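Local coordinates for protein 5'-Methylthioadenosine Nucleosidase (Arabidopsis thaliana, PDB 2H8G) that is a nucleosidase by name, of the phosphorylase superfamily, that binds adenine in a pocket and is assembled from two copies of the chain, at residues Arg24-Val29 with Arg262-Leu267; Ser28-Ile33 with Gln104-Asp109; Gly67-Leu72 with Lys254-Ile259; Ile98-Ile103 with Ala207-Leu212; Pro108-Asn113 with Pro216-Lys221. All blocks are in the same frame, centred on the assembly; numbering follows the deposited sequence.

Contact 1 of 5, residues Arg24-Val29 with Arg262-Leu267; sequences RPISSV and RNLSDL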
# COMPACT_ATOMS: atom_id res chain seq x y z
N ARG A 24 3.56 7.80 -31.16
CA ARG A 24 4.73 7.08 -31.65
C ARG A 24 4.83 5.69 -31.04
O ARG A 24 4.12 5.36 -30.09
CB ARG A 24 6.00 7.87 -31.33
CG ARG A 24 5.94 9.34 -31.72
CD ARG A 24 7.21 10.08 -31.34
NE ARG A 24 7.17 11.47 -31.76
CZ ARG A 24 6.39 12.40 -31.22
NH1 ARG A 24 6.42 13.65 -31.69
NH2 ARG A 24 5.59 12.10 -30.21
N PRO A 25 5.72 4.85 -31.58
CA PRO A 25 5.89 3.49 -31.06
C PRO A 25 6.35 3.51 -29.60
O PRO A 25 7.05 4.42 -29.17
CB PRO A 25 6.96 2.90 -31.98
CG PRO A 25 6.72 3.61 -33.27
CD PRO A 25 6.51 5.03 -32.81
N ILE A 26 5.95 2.48 -28.85
CA ILE A 26 6.33 2.35 -27.46
C ILE A 26 7.85 2.37 -27.40
O ILE A 26 8.51 1.73 -28.22
CB ILE A 26 5.81 1.02 -26.88
CG1 ILE A 26 4.28 1.03 -26.86
CG2 ILE A 26 6.39 0.78 -25.50
CD1 ILE A 26 3.66 -0.30 -26.55
N SER A 27 8.41 3.11 -26.45
CA SER A 27 9.86 3.19 -26.33
C SER A 27 10.41 2.69 -25.01
O SER A 27 11.58 2.31 -24.92
CB SER A 27 10.32 4.64 -26.55
OG SER A 27 9.82 5.49 -25.54
N SER A 28 9.58 2.67 -23.97
CA SER A 28 10.03 2.21 -22.67
C SER A 28 8.97 1.39 -21.95
O SER A 28 7.79 1.71 -21.98
CB SER A 28 10.43 3.40 -21.79
OG SER A 28 9.31 4.21 -21.47
N VAL A 29 9.42 0.32 -21.30
CA VAL A 29 8.53 -0.57 -20.56
C VAL A 29 9.13 -0.81 -19.19
O VAL A 29 10.33 -0.99 -19.05
CB VAL A 29 8.39 -1.94 -21.26
CG1 VAL A 29 7.46 -2.84 -20.46
CG2 VAL A 29 7.88 -1.75 -22.68
N ARG A 262 5.65 -1.60 -31.92
CA ARG A 262 4.23 -1.26 -31.91
C ARG A 262 3.95 -0.07 -31.02
O ARG A 262 4.72 0.24 -30.11
CB ARG A 262 3.40 -2.45 -31.41
CG ARG A 262 3.36 -3.66 -32.32
CD ARG A 262 2.60 -4.80 -31.63
NE ARG A 262 2.57 -6.01 -32.45
CZ ARG A 262 1.71 -6.23 -33.44
NH1 ARG A 262 0.79 -5.32 -33.73
NH2 ARG A 262 1.77 -7.35 -34.13
N ASN A 263 2.84 0.61 -31.29
CA ASN A 263 2.43 1.73 -30.45
C ASN A 263 1.29 1.19 -29.59
O ASN A 263 0.74 0.13 -29.89
CB ASN A 263 1.98 2.93 -31.29
CG ASN A 263 0.95 2.56 -32.33
OD1 ASN A 263 -0.07 1.95 -32.02
ND2 ASN A 263 1.21 2.94 -33.57
N LEU A 264 0.95 1.91 -28.53
CA LEU A 264 -0.11 1.46 -27.62
C LEU A 264 -1.39 0.98 -28.28
O LEU A 264 -2.02 0.02 -27.81
CB LEU A 264 -0.43 2.56 -26.61
CG LEU A 264 0.66 2.81 -25.57
CD1 LEU A 264 0.34 4.06 -24.79
CD2 LEU A 264 0.78 1.61 -24.64
N SER A 265 -1.79 1.62 -29.37
CA SER A 265 -3.01 1.24 -30.07
C SER A 265 -2.88 -0.06 -30.87
O SER A 265 -3.89 -0.66 -31.24
CB SER A 265 -3.46 2.37 -31.01
OG SER A 265 -2.51 2.59 -32.04
N ASP A 266 -1.66 -0.51 -31.12
CA ASP A 266 -1.43 -1.74 -31.88
C ASP A 266 -1.35 -2.98 -31.00
O ASP A 266 -1.16 -4.09 -31.50
CB ASP A 266 -0.14 -1.65 -32.70
CG ASP A 266 -0.13 -0.49 -33.68
OD1 ASP A 266 -1.15 -0.26 -34.36
OD2 ASP A 266 0.92 0.19 -33.78
N LEU A 267 -1.48 -2.80 -29.69
CA LEU A 267 -1.39 -3.92 -28.75
C LEU A 267 -2.57 -4.89 -28.74
O LEU A 267 -2.36 -6.04 -28.31
CB LEU A 267 -1.14 -3.40 -27.33
CG LEU A 267 0.14 -2.60 -27.12
CD1 LEU A 267 0.34 -2.35 -25.63
CD2 LEU A 267 1.33 -3.35 -27.69
OXT LEU A 267 -3.69 -4.50 -29.14
O HOH W 1 1.94 4.52 -28.51
O HOH W 2 8.04 0.16 -30.27

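Contact 2 of 5, residues Ser28-Ile33 with Gln104-Asp109; sequences SVVFVI and QALKPD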
# COMPACT_ATOMS: atom_id res chain seq x y z
N SER A 28 9.58 2.67 -23.97
CA SER A 28 10.03 2.21 -22.67
C SER A 28 8.97 1.39 -21.95
O SER A 28 7.79 1.71 -21.98
CB SER A 28 10.43 3.40 -21.79
OG SER A 28 9.31 4.21 -21.47
N VAL A 29 9.42 0.32 -21.30
CA VAL A 29 8.53 -0.57 -20.56
C VAL A 29 9.13 -0.81 -19.19
O VAL A 29 10.33 -0.99 -19.05
CB VAL A 29 8.39 -1.94 -21.26
CG1 VAL A 29 7.46 -2.84 -20.46
CG2 VAL A 29 7.88 -1.75 -22.68
N VAL A 30 8.28 -0.81 -18.17
CA VAL A 30 8.73 -1.08 -16.81
C VAL A 30 8.01 -2.32 -16.30
O VAL A 30 6.78 -2.39 -16.35
CB VAL A 30 8.41 0.08 -15.83
CG1 VAL A 30 8.63 -0.39 -14.39
CG2 VAL A 30 9.31 1.27 -16.12
N PHE A 31 8.79 -3.30 -15.85
CA PHE A 31 8.22 -4.51 -15.27
C PHE A 31 8.28 -4.30 -13.76
O PHE A 31 9.33 -3.95 -13.23
CB PHE A 31 9.05 -5.75 -15.58
CG PHE A 31 8.78 -6.36 -16.92
CD1 PHE A 31 9.35 -5.82 -18.08
CD2 PHE A 31 7.98 -7.50 -17.04
CE1 PHE A 31 9.12 -6.41 -19.32
CE2 PHE A 31 7.75 -8.09 -18.28
CZ PHE A 31 8.32 -7.54 -19.43
N VAL A 32 7.15 -4.51 -13.08
CA VAL A 32 7.12 -4.41 -11.63
C VAL A 32 7.01 -5.86 -11.20
O VAL A 32 6.02 -6.53 -11.51
CB VAL A 32 5.90 -3.62 -11.13
CG1 VAL A 32 5.80 -3.72 -9.62
CG2 VAL A 32 6.02 -2.15 -11.55
N ILE A 33 8.04 -6.35 -10.51
CA ILE A 33 8.09 -7.75 -10.07
C ILE A 33 8.41 -7.81 -8.58
O ILE A 33 9.43 -7.29 -8.13
CB ILE A 33 9.15 -8.52 -10.90
CG1 ILE A 33 8.80 -8.39 -12.39
CG2 ILE A 33 9.19 -9.98 -10.48
CD1 ILE A 33 9.77 -9.09 -13.33
N GLN A 104 7.25 7.92 -11.89
CA GLN A 104 7.73 9.30 -11.83
C GLN A 104 9.18 9.47 -12.29
O GLN A 104 9.53 10.50 -12.88
CB GLN A 104 7.56 9.86 -10.42
CG GLN A 104 6.10 10.13 -10.08
CD GLN A 104 5.92 11.02 -8.87
OE1 GLN A 104 4.90 11.70 -8.73
NE2 GLN A 104 6.90 11.02 -7.97
N ALA A 105 10.01 8.47 -12.04
CA ALA A 105 11.41 8.56 -12.44
C ALA A 105 11.70 8.04 -13.84
O ALA A 105 12.47 8.65 -14.59
CB ALA A 105 12.28 7.83 -11.43
N LEU A 106 11.08 6.92 -14.20
CA LEU A 106 11.32 6.29 -15.50
C LEU A 106 10.35 6.66 -16.63
O LEU A 106 10.65 6.43 -17.80
CB LEU A 106 11.35 4.77 -15.32
CG LEU A 106 12.26 4.28 -14.18
CD1 LEU A 106 12.25 2.76 -14.13
CD2 LEU A 106 13.68 4.80 -14.39
N LYS A 107 9.20 7.23 -16.27
CA LYS A 107 8.20 7.65 -17.25
C LYS A 107 7.98 6.62 -18.36
O LYS A 107 8.14 6.92 -19.55
CB LYS A 107 8.60 9.00 -17.84
CG LYS A 107 8.98 10.02 -16.77
CD LYS A 107 9.43 11.34 -17.36
CE LYS A 107 10.09 12.21 -16.30
NZ LYS A 107 11.36 11.61 -15.81
N PRO A 108 7.58 5.40 -17.99
CA PRO A 108 7.34 4.33 -18.95
C PRO A 108 6.08 4.56 -19.79
O PRO A 108 5.20 5.33 -19.40
CB PRO A 108 7.22 3.09 -18.06
CG PRO A 108 6.54 3.65 -16.86
CD PRO A 108 7.30 4.94 -16.62
N ASP A 109 6.01 3.89 -20.93
CA ASP A 109 4.84 4.01 -21.79
C ASP A 109 3.79 3.02 -21.31
O ASP A 109 2.59 3.24 -21.46
CB ASP A 109 5.19 3.69 -23.25
CG ASP A 109 6.22 4.65 -23.82
OD1 ASP A 109 5.97 5.87 -23.80
OD2 ASP A 109 7.27 4.17 -24.30
O HOH W 3 10.39 3.40 -18.54

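Contact 3 of 5, residues Gly67-Leu72 with Lys254-Ile259; sequences GVHKDL and KVINFI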
# COMPACT_ATOMS: atom_id res chain seq x y z
N GLY A 67 18.26 -2.20 -19.31
CA GLY A 67 18.85 -2.80 -20.49
C GLY A 67 18.11 -2.37 -21.73
O GLY A 67 17.13 -1.63 -21.66
N VAL A 68 18.59 -2.82 -22.89
CA VAL A 68 17.96 -2.46 -24.15
C VAL A 68 17.77 -3.68 -25.04
O VAL A 68 18.68 -4.51 -25.19
CB VAL A 68 18.81 -1.42 -24.92
CG1 VAL A 68 18.08 -1.01 -26.19
CG2 VAL A 68 19.07 -0.21 -24.04
N HIS A 69 16.58 -3.79 -25.62
CA HIS A 69 16.26 -4.89 -26.51
C HIS A 69 15.61 -4.28 -27.74
O HIS A 69 14.50 -3.75 -27.67
CB HIS A 69 15.29 -5.87 -25.85
CG HIS A 69 15.01 -7.08 -26.67
ND1 HIS A 69 15.98 -8.01 -26.98
CD2 HIS A 69 13.87 -7.52 -27.25
CE1 HIS A 69 15.45 -8.97 -27.72
NE2 HIS A 69 14.17 -8.69 -27.90
N LYS A 70 16.31 -4.35 -28.87
CA LYS A 70 15.81 -3.79 -30.12
C LYS A 70 15.50 -2.30 -29.95
O LYS A 70 16.38 -1.52 -29.59
CB LYS A 70 14.55 -4.54 -30.57
CG LYS A 70 14.80 -6.01 -30.87
CD LYS A 70 13.52 -6.73 -31.27
CE LYS A 70 13.78 -8.21 -31.49
NZ LYS A 70 12.53 -8.95 -31.85
N ASP A 71 14.25 -1.92 -30.19
CA ASP A 71 13.85 -0.52 -30.07
C ASP A 71 13.13 -0.21 -28.76
O ASP A 71 12.40 0.77 -28.67
CB ASP A 71 12.95 -0.14 -31.25
CG ASP A 71 13.56 -0.50 -32.59
OD1 ASP A 71 13.65 -1.70 -32.91
OD2 ASP A 71 13.95 0.43 -33.33
N LEU A 72 13.34 -1.05 -27.75
CA LEU A 72 12.69 -0.84 -26.46
C LEU A 72 13.63 -0.76 -25.28
O LEU A 72 14.55 -1.57 -25.14
CB LEU A 72 11.68 -1.97 -26.19
CG LEU A 72 10.36 -2.00 -26.96
CD1 LEU A 72 9.60 -3.27 -26.60
CD2 LEU A 72 9.52 -0.77 -26.61
N LYS A 254 8.06 -13.26 -24.97
CA LYS A 254 7.22 -13.18 -26.15
C LYS A 254 6.44 -11.87 -26.14
O LYS A 254 6.18 -11.28 -27.19
CB LYS A 254 6.25 -14.36 -26.20
CG LYS A 254 6.92 -15.69 -26.47
CD LYS A 254 5.90 -16.81 -26.51
CE LYS A 254 6.57 -18.15 -26.79
NZ LYS A 254 7.23 -18.15 -28.12
N VAL A 255 6.06 -11.41 -24.96
CA VAL A 255 5.31 -10.17 -24.85
C VAL A 255 6.21 -8.99 -25.24
O VAL A 255 5.79 -8.10 -25.97
CB VAL A 255 4.77 -9.98 -23.41
CG1 VAL A 255 4.24 -8.56 -23.23
CG2 VAL A 255 3.66 -10.99 -23.14
N ILE A 256 7.45 -9.00 -24.76
CA ILE A 256 8.38 -7.93 -25.09
C ILE A 256 8.63 -7.86 -26.59
O ILE A 256 8.59 -6.78 -27.18
CB ILE A 256 9.73 -8.13 -24.36
CG1 ILE A 256 9.58 -7.74 -22.88
CG2 ILE A 256 10.82 -7.28 -25.01
CD1 ILE A 256 9.09 -6.32 -22.68
N ASN A 257 8.86 -9.01 -27.22
CA ASN A 257 9.10 -9.02 -28.65
C ASN A 257 7.87 -8.62 -29.46
O ASN A 257 7.99 -8.12 -30.58
CB ASN A 257 9.60 -10.40 -29.09
CG ASN A 257 11.07 -10.60 -28.79
OD1 ASN A 257 11.91 -9.82 -29.24
ND2 ASN A 257 11.39 -11.64 -28.04
N PHE A 258 6.68 -8.82 -28.88
CA PHE A 258 5.44 -8.44 -29.55
C PHE A 258 5.27 -6.92 -29.49
O PHE A 258 4.92 -6.28 -30.49
CB PHE A 258 4.24 -9.10 -28.88
CG PHE A 258 2.93 -8.75 -29.52
CD1 PHE A 258 2.49 -9.41 -30.66
CD2 PHE A 258 2.13 -7.74 -28.98
CE1 PHE A 258 1.28 -9.07 -31.26
CE2 PHE A 258 0.92 -7.39 -29.58
CZ PHE A 258 0.50 -8.06 -30.72
N ILE A 259 5.51 -6.36 -28.31
CA ILE A 259 5.37 -4.92 -28.09
C ILE A 259 6.34 -4.09 -28.93
O ILE A 259 5.99 -3.01 -29.41
CB ILE A 259 5.58 -4.58 -26.60
CG1 ILE A 259 4.42 -5.14 -25.77
CG2 ILE A 259 5.70 -3.07 -26.41
CD1 ILE A 259 4.61 -4.97 -24.28

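Contact 4 of 5, residues Ile98-Ile103 with Ala207-Leu212; sequences ITFASI and AYVADL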
# COMPACT_ATOMS: atom_id res chain seq x y z
N ILE A 98 6.97 1.16 -5.28
CA ILE A 98 7.90 1.06 -6.39
C ILE A 98 7.23 1.39 -7.72
O ILE A 98 7.88 1.88 -8.64
CB ILE A 98 8.59 -0.33 -6.47
CG1 ILE A 98 7.57 -1.43 -6.79
CG2 ILE A 98 9.28 -0.62 -5.15
CD1 ILE A 98 8.21 -2.80 -6.95
N THR A 99 5.93 1.13 -7.83
CA THR A 99 5.22 1.45 -9.06
C THR A 99 5.15 2.98 -9.17
O THR A 99 5.42 3.54 -10.24
CB THR A 99 3.78 0.88 -9.05
OG1 THR A 99 3.83 -0.54 -8.95
CG2 THR A 99 3.05 1.27 -10.32
N PHE A 100 4.82 3.64 -8.07
CA PHE A 100 4.73 5.09 -8.04
C PHE A 100 6.07 5.73 -8.36
O PHE A 100 6.17 6.59 -9.24
CB PHE A 100 4.26 5.56 -6.66
CG PHE A 100 4.21 7.05 -6.51
CD1 PHE A 100 3.19 7.79 -7.09
CD2 PHE A 100 5.20 7.72 -5.80
CE1 PHE A 100 3.15 9.18 -6.97
CE2 PHE A 100 5.17 9.11 -5.67
CZ PHE A 100 4.15 9.84 -6.26
N ALA A 101 7.12 5.32 -7.64
CA ALA A 101 8.45 5.89 -7.85
C ALA A 101 8.99 5.60 -9.25
O ALA A 101 9.61 6.48 -9.87
CB ALA A 101 9.41 5.36 -6.79
N SER A 102 8.76 4.39 -9.75
CA SER A 102 9.23 4.00 -11.08
C SER A 102 8.56 4.82 -12.18
O SER A 102 9.21 5.20 -13.16
CB SER A 102 8.96 2.51 -11.32
OG SER A 102 9.68 1.73 -10.38
N ILE A 103 7.27 5.09 -12.02
CA ILE A 103 6.54 5.88 -13.01
C ILE A 103 7.07 7.31 -13.06
O ILE A 103 7.32 7.85 -14.13
CB ILE A 103 5.03 5.93 -12.69
CG1 ILE A 103 4.40 4.56 -12.93
CG2 ILE A 103 4.34 6.99 -13.56
CD1 ILE A 103 2.94 4.47 -12.51
N ALA A 207 -2.28 -1.63 -10.08
CA ALA A 207 -3.30 -1.04 -10.95
C ALA A 207 -3.80 0.28 -10.37
O ALA A 207 -4.06 1.23 -11.12
CB ALA A 207 -4.47 -2.00 -11.14
N TYR A 208 -3.92 0.36 -9.05
CA TYR A 208 -4.37 1.59 -8.40
C TYR A 208 -3.41 2.74 -8.74
O TYR A 208 -3.84 3.81 -9.16
CB TYR A 208 -4.43 1.40 -6.88
CG TYR A 208 -4.83 2.65 -6.15
CD1 TYR A 208 -6.14 3.13 -6.22
CD2 TYR A 208 -3.89 3.39 -5.44
CE1 TYR A 208 -6.50 4.31 -5.59
CE2 TYR A 208 -4.25 4.58 -4.80
CZ TYR A 208 -5.56 5.03 -4.89
OH TYR A 208 -5.93 6.20 -4.27
N VAL A 209 -2.11 2.51 -8.56
CA VAL A 209 -1.12 3.54 -8.84
C VAL A 209 -1.04 3.88 -10.32
O VAL A 209 -0.95 5.05 -10.68
CB VAL A 209 0.28 3.10 -8.35
CG1 VAL A 209 1.33 4.15 -8.72
CG2 VAL A 209 0.25 2.88 -6.85
N ALA A 210 -1.08 2.86 -11.17
CA ALA A 210 -1.03 3.08 -12.61
C ALA A 210 -2.20 3.95 -13.04
O ALA A 210 -2.06 4.83 -13.89
CB ALA A 210 -1.05 1.75 -13.35
N ASP A 211 -3.37 3.71 -12.44
CA ASP A 211 -4.54 4.51 -12.78
C ASP A 211 -4.37 5.95 -12.30
O ASP A 211 -4.72 6.90 -13.02
CB ASP A 211 -5.81 3.90 -12.17
CG ASP A 211 -7.05 4.73 -12.45
OD1 ASP A 211 -7.53 5.41 -11.52
OD2 ASP A 211 -7.53 4.71 -13.60
N LEU A 212 -3.82 6.13 -11.10
CA LEU A 212 -3.62 7.48 -10.57
C LEU A 212 -2.74 8.31 -11.48
O LEU A 212 -2.98 9.51 -11.66
CB LEU A 212 -2.97 7.44 -9.19
CG LEU A 212 -3.74 6.97 -7.96
CD1 LEU A 212 -2.87 7.18 -6.73
CD2 LEU A 212 -5.04 7.76 -7.82

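Contact 5 of 5, residues Pro108-Asn113 with Pro216-Lys221; sequences PDIIIN and PVVFLK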
# COMPACT_ATOMS: atom_id res chain seq x y z
N PRO A 108 7.58 5.40 -17.99
CA PRO A 108 7.34 4.33 -18.95
C PRO A 108 6.08 4.56 -19.79
O PRO A 108 5.20 5.33 -19.40
CB PRO A 108 7.22 3.09 -18.06
CG PRO A 108 6.54 3.65 -16.86
CD PRO A 108 7.30 4.94 -16.62
N ASP A 109 6.01 3.89 -20.93
CA ASP A 109 4.84 4.01 -21.79
C ASP A 109 3.79 3.02 -21.31
O ASP A 109 2.59 3.24 -21.46
CB ASP A 109 5.19 3.69 -23.25
CG ASP A 109 6.22 4.65 -23.82
OD1 ASP A 109 5.97 5.87 -23.80
OD2 ASP A 109 7.27 4.17 -24.30
N ILE A 110 4.26 1.93 -20.72
CA ILE A 110 3.38 0.88 -20.24
C ILE A 110 4.07 0.12 -19.11
O ILE A 110 5.29 -0.01 -19.09
CB ILE A 110 3.02 -0.09 -21.39
CG1 ILE A 110 2.03 -1.16 -20.92
CG2 ILE A 110 4.29 -0.72 -21.95
CD1 ILE A 110 1.36 -1.90 -22.08
N ILE A 111 3.27 -0.38 -18.17
CA ILE A 111 3.78 -1.13 -17.04
C ILE A 111 3.31 -2.57 -17.14
O ILE A 111 2.17 -2.82 -17.52
CB ILE A 111 3.26 -0.57 -15.70
CG1 ILE A 111 3.77 0.86 -15.50
CG2 ILE A 111 3.70 -1.46 -14.55
CD1 ILE A 111 3.04 1.61 -14.42
N ILE A 112 4.19 -3.51 -16.83
CA ILE A 112 3.81 -4.92 -16.85
C ILE A 112 4.09 -5.47 -15.46
O ILE A 112 5.24 -5.47 -15.01
CB ILE A 112 4.64 -5.75 -17.86
CG1 ILE A 112 4.46 -5.21 -19.27
CG2 ILE A 112 4.19 -7.22 -17.79
CD1 ILE A 112 5.30 -5.94 -20.31
N ASN A 113 3.04 -5.91 -14.77
CA ASN A 113 3.20 -6.51 -13.45
C ASN A 113 3.25 -8.01 -13.73
O ASN A 113 2.25 -8.62 -14.08
CB ASN A 113 1.99 -6.18 -12.57
CG ASN A 113 2.03 -6.88 -11.22
OD1 ASN A 113 0.99 -7.25 -10.66
ND2 ASN A 113 3.24 -7.05 -10.67
N PRO A 216 -0.80 2.97 -18.75
CA PRO A 216 -1.40 1.67 -19.08
C PRO A 216 -0.69 0.55 -18.34
O PRO A 216 0.53 0.56 -18.20
CB PRO A 216 -1.18 1.56 -20.59
CG PRO A 216 -1.18 2.99 -21.04
CD PRO A 216 -0.38 3.68 -19.97
N VAL A 217 -1.46 -0.43 -17.85
CA VAL A 217 -0.84 -1.54 -17.14
C VAL A 217 -1.40 -2.89 -17.58
O VAL A 217 -2.61 -3.05 -17.79
CB VAL A 217 -0.99 -1.39 -15.60
CG1 VAL A 217 -2.45 -1.35 -15.22
CG2 VAL A 217 -0.28 -2.54 -14.89
N VAL A 218 -0.49 -3.84 -17.76
CA VAL A 218 -0.84 -5.20 -18.17
C VAL A 218 -0.30 -6.15 -17.11
O VAL A 218 0.67 -5.82 -16.41
CB VAL A 218 -0.22 -5.54 -19.54
CG1 VAL A 218 -0.38 -7.02 -19.86
CG2 VAL A 218 -0.90 -4.70 -20.63
N PHE A 219 -0.92 -7.31 -16.96
CA PHE A 219 -0.49 -8.29 -15.97
C PHE A 219 -0.22 -9.66 -16.56
O PHE A 219 -0.99 -10.15 -17.38
CB PHE A 219 -1.55 -8.47 -14.88
CG PHE A 219 -2.00 -7.19 -14.23
CD1 PHE A 219 -2.91 -6.36 -14.87
CD2 PHE A 219 -1.50 -6.81 -12.99
CE1 PHE A 219 -3.33 -5.16 -14.28
CE2 PHE A 219 -1.91 -5.62 -12.40
CZ PHE A 219 -2.82 -4.80 -13.04
N LEU A 220 0.89 -10.26 -16.15
CA LEU A 220 1.23 -11.61 -16.58
C LEU A 220 1.32 -12.35 -15.25
O LEU A 220 2.20 -12.07 -14.43
CB LEU A 220 2.58 -11.64 -17.30
CG LEU A 220 2.63 -10.85 -18.61
CD1 LEU A 220 4.03 -10.91 -19.18
CD2 LEU A 220 1.62 -11.43 -19.60
N LYS A 221 0.38 -13.26 -15.03
CA LYS A 221 0.34 -14.00 -13.77
C LYS A 221 0.43 -15.49 -14.01
O LYS A 221 -0.43 -16.09 -14.66
CB LYS A 221 -0.96 -13.64 -13.03
CG LYS A 221 -1.02 -12.16 -12.61
CD LYS A 221 -0.11 -11.85 -11.43
CE LYS A 221 0.10 -10.35 -11.24
NZ LYS A 221 0.77 -10.03 -9.95
O HOH W 4 3.33 -8.95 -8.28

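Contact 1 of 5, residues Arg24-Val29 with Arg262-Leu267
In Ile26, CG1 stands anti to the carbonyl carbon (chi1 -66°) and CD1 extends that branch (chi2 170°), so that the longer arm of the side chain meets the C-terminal residues 262-267. Its CD1 lies 3.9 Å from CD2 of Leu264, the two side chains crossing at about a right angle, and 4.0 Å from CD2 of Leu267. Isoleucine suits the place because its CG1-CD1 arm is long enough to reach both leucines. N of Ile26 donates to O of Arg262 over 2.8 Å, in a nearly straight bond (164° at the hydrogen). Pro25 just before it has no N-H to offer and packs through CA against the same carbonyl oxygen, at 3.6 Å. One water donates to O of Arg24 and accepts from N of Leu264, each at 2.8 Å; another donates to O of Ile26 and, weakly, to O of Arg262. The chemistry is thus divided: the ends of Ile26, Leu264 and Leu267 meet one another, Ile26 and Leu267 also resting on Ile259 of helix 233-259, while one direct bond and the water bridges satisfy main-chain polar groups where the two ends of the modelled chain come together.

Contact 2 of 5, residues Ser28-Ile33 with Gln104-Asp109
The bend between helix 92-106 and strand 110-119 brings Pro108 and Asp109 against the start of the neighbouring strand 28-32. Asp109 grips Ser28 twice: OD2 of Asp109 accepts from N of Ser28 at 2.8 Å, using its anti side, and N of Asp109 donates to O of Ser28 at 3.0 Å, from 38° out of the carbonyl plane. The same OD2 also takes the N-H of Ser27, so one carboxylate oxygen serves two successive amides, a task suited to the short side chain of aspartate. CG2 of Val30 presses on CB of Pro108 at 3.4 Å, tighter than ordinary van der Waals contact, and meets CD1 of Leu106 at 3.9 Å; valine and proline, compact and apolar, cross obliquely here. A water donates to O of Leu106 and bonds weakly with OG of Ser28. Lys107, with phi 43°, is the first residue out of the helix. Strand 72-78, helix 92-106 and strand 110-119 form a beta-alpha-beta crossover passing over strand 28-32, which lies between the two parallel strands.

Contact 3 of 5, residues Gly67-Leu72 with Lys254-Ile259
Polar contact centres on OD1 of Asn257, which receives two side-chain donors from opposite faces of its amide plane. NE2 of His69 donates to it over 2.9 Å, with OD1 lying in the imidazole plane and the ring and amide planes 66° apart; NZ of Lys70 donates over 2.8 Å from above the carbonyl plane. The His69 bond implies a proton on NE2, and the ammonium nearby would probably polarise the carbonyl further. Lysine fits because its chain, extended beyond CG, spans the distance to the helix; its own CG lies over one face of the His69 ring, offset toward the rim. Apolar contact lies beside this. CD1 of Leu72 meets CG2 of Ile259 at 3.9 Å, the side chains crossing at about a right angle, and CG2 of Ile256 touches CD2 of His69 at 3.8 Å. The hairpin of strands 63-69 and 72-78, with its type II' turn from His69 to Leu72, thus leans on the end of helix 233-259, whose Val255 and Ile259 pack on Ile112 of strand 110-119.

Contact 4 of 5, residues Ile98-Ile103 with Ala207-Leu212
On the helix that lays Thr99 and Phe100 against Val209, O of Ile98 is gripped by two groups of one residue: N of Ser102 donates at 2.9 Å and OG of Ser102 at 2.5 Å, a short bond, from opposite faces of the carbonyl plane. Serine here turns its hydroxyl back on its own helix and so keeps a buried polar atom satisfied. OG1 of Thr99 does the same with O of Ala95, which leaves its methyl for packing.

The side chains that meet across the helices do so through carbon atoms, chiefly CG1 of Val209, set anti to the backbone N (chi1 177°). This methyl touches CG2 of Thr99 at 3.7 Å, CB of Phe100 at 3.8 Å and CD1 of Ile103 at 4.1 Å; it also sits 3.6 Å from the backbone N of Phe100, and at the edge of the Phe100 ring, near its plane. Thr99 and Val209 slide past each other in opposite directions, as do Ile103 and Val209. A compact beta-branched valine suits so close a fit: the CA atoms of Phe100 and Val209 are 6.1 Å apart, and the helix segments cross at -31° with axes 9.2 Å apart.

Below, Thr99 and Ile103 rest on Ile111 of strand 110-119, while Ala207 and Ala210 rest on Phe219 and Val217 of strand 217-226. Beyond, Leu97 of the second subunit packs on Phe100 and Val209.

Contact 5 of 5, residues Pro108-Asn113 with Pro216-Lys221
Asn113 and Phe219 are paired across two parallel strands with amide and ring planes 81° apart, OD1 of Asn113 lying at the ring edge, near its plane, 3.4 Å from CD2 of Phe219. The same OD1 accepts from NZ of Lys221 at 2.9 Å, the ammonium standing 47° out of the carbonyl plane. In Lys221 a chi2 of -75° bends the chain at CD, and the rest runs extended to NZ, which also forms a salt bridge with Asp200, a residue of the adenine pocket. Asparagine suits this buried spot by offering acceptor and donor together: ND2 of Asn113 donates to O of Val32, and a water accepts from ND2 of Asn113 and, weakly, from NZ of Lys221. Isoleucines, a valine and a leucine carry the other face. CD1 of Ile110 slants across CG2 of Val218 at 3.9 Å, and CG2 of Ile112 meets CD1 of Leu220 at the same distance; Ile112 and Leu220 both pack on Val255 of helix 233-259. Four backbone bonds join the strands, among them N of Ile111 to O of Pro216 at 2.9 Å. Parallel bonding with mostly aliphatic side chains, Ile and Val foremost, between helix layers is characteristic of the central sheet of an alpha/beta fold like that of the phosphorylase superfamily.

How the contacts relate
Contact 5 lies deepest, about 7 Å from the centre of the chain, and the others are arranged round its strands. Contact 2 shares Pro108 and Asp109 with it and adds strand 28-32 alongside, with N of Ile112 2.9 Å from O of Val30, probably a hydrogen bond. Contact 4 packs helices on one face, where CD1 of Ile103 and CD1 of Ile111 are 3.4 Å apart; contact 3 brings helix 233-259 to the opposite face, that of Ile112. Contact 1 closes the chain ends outside contact 3, their centres about 10 Å apart. Contacts 3 and 4 stay apart, nearest atoms about 13 Å. In contact 5 the Lys221 side chain lies about 8 Å from the bound adenine.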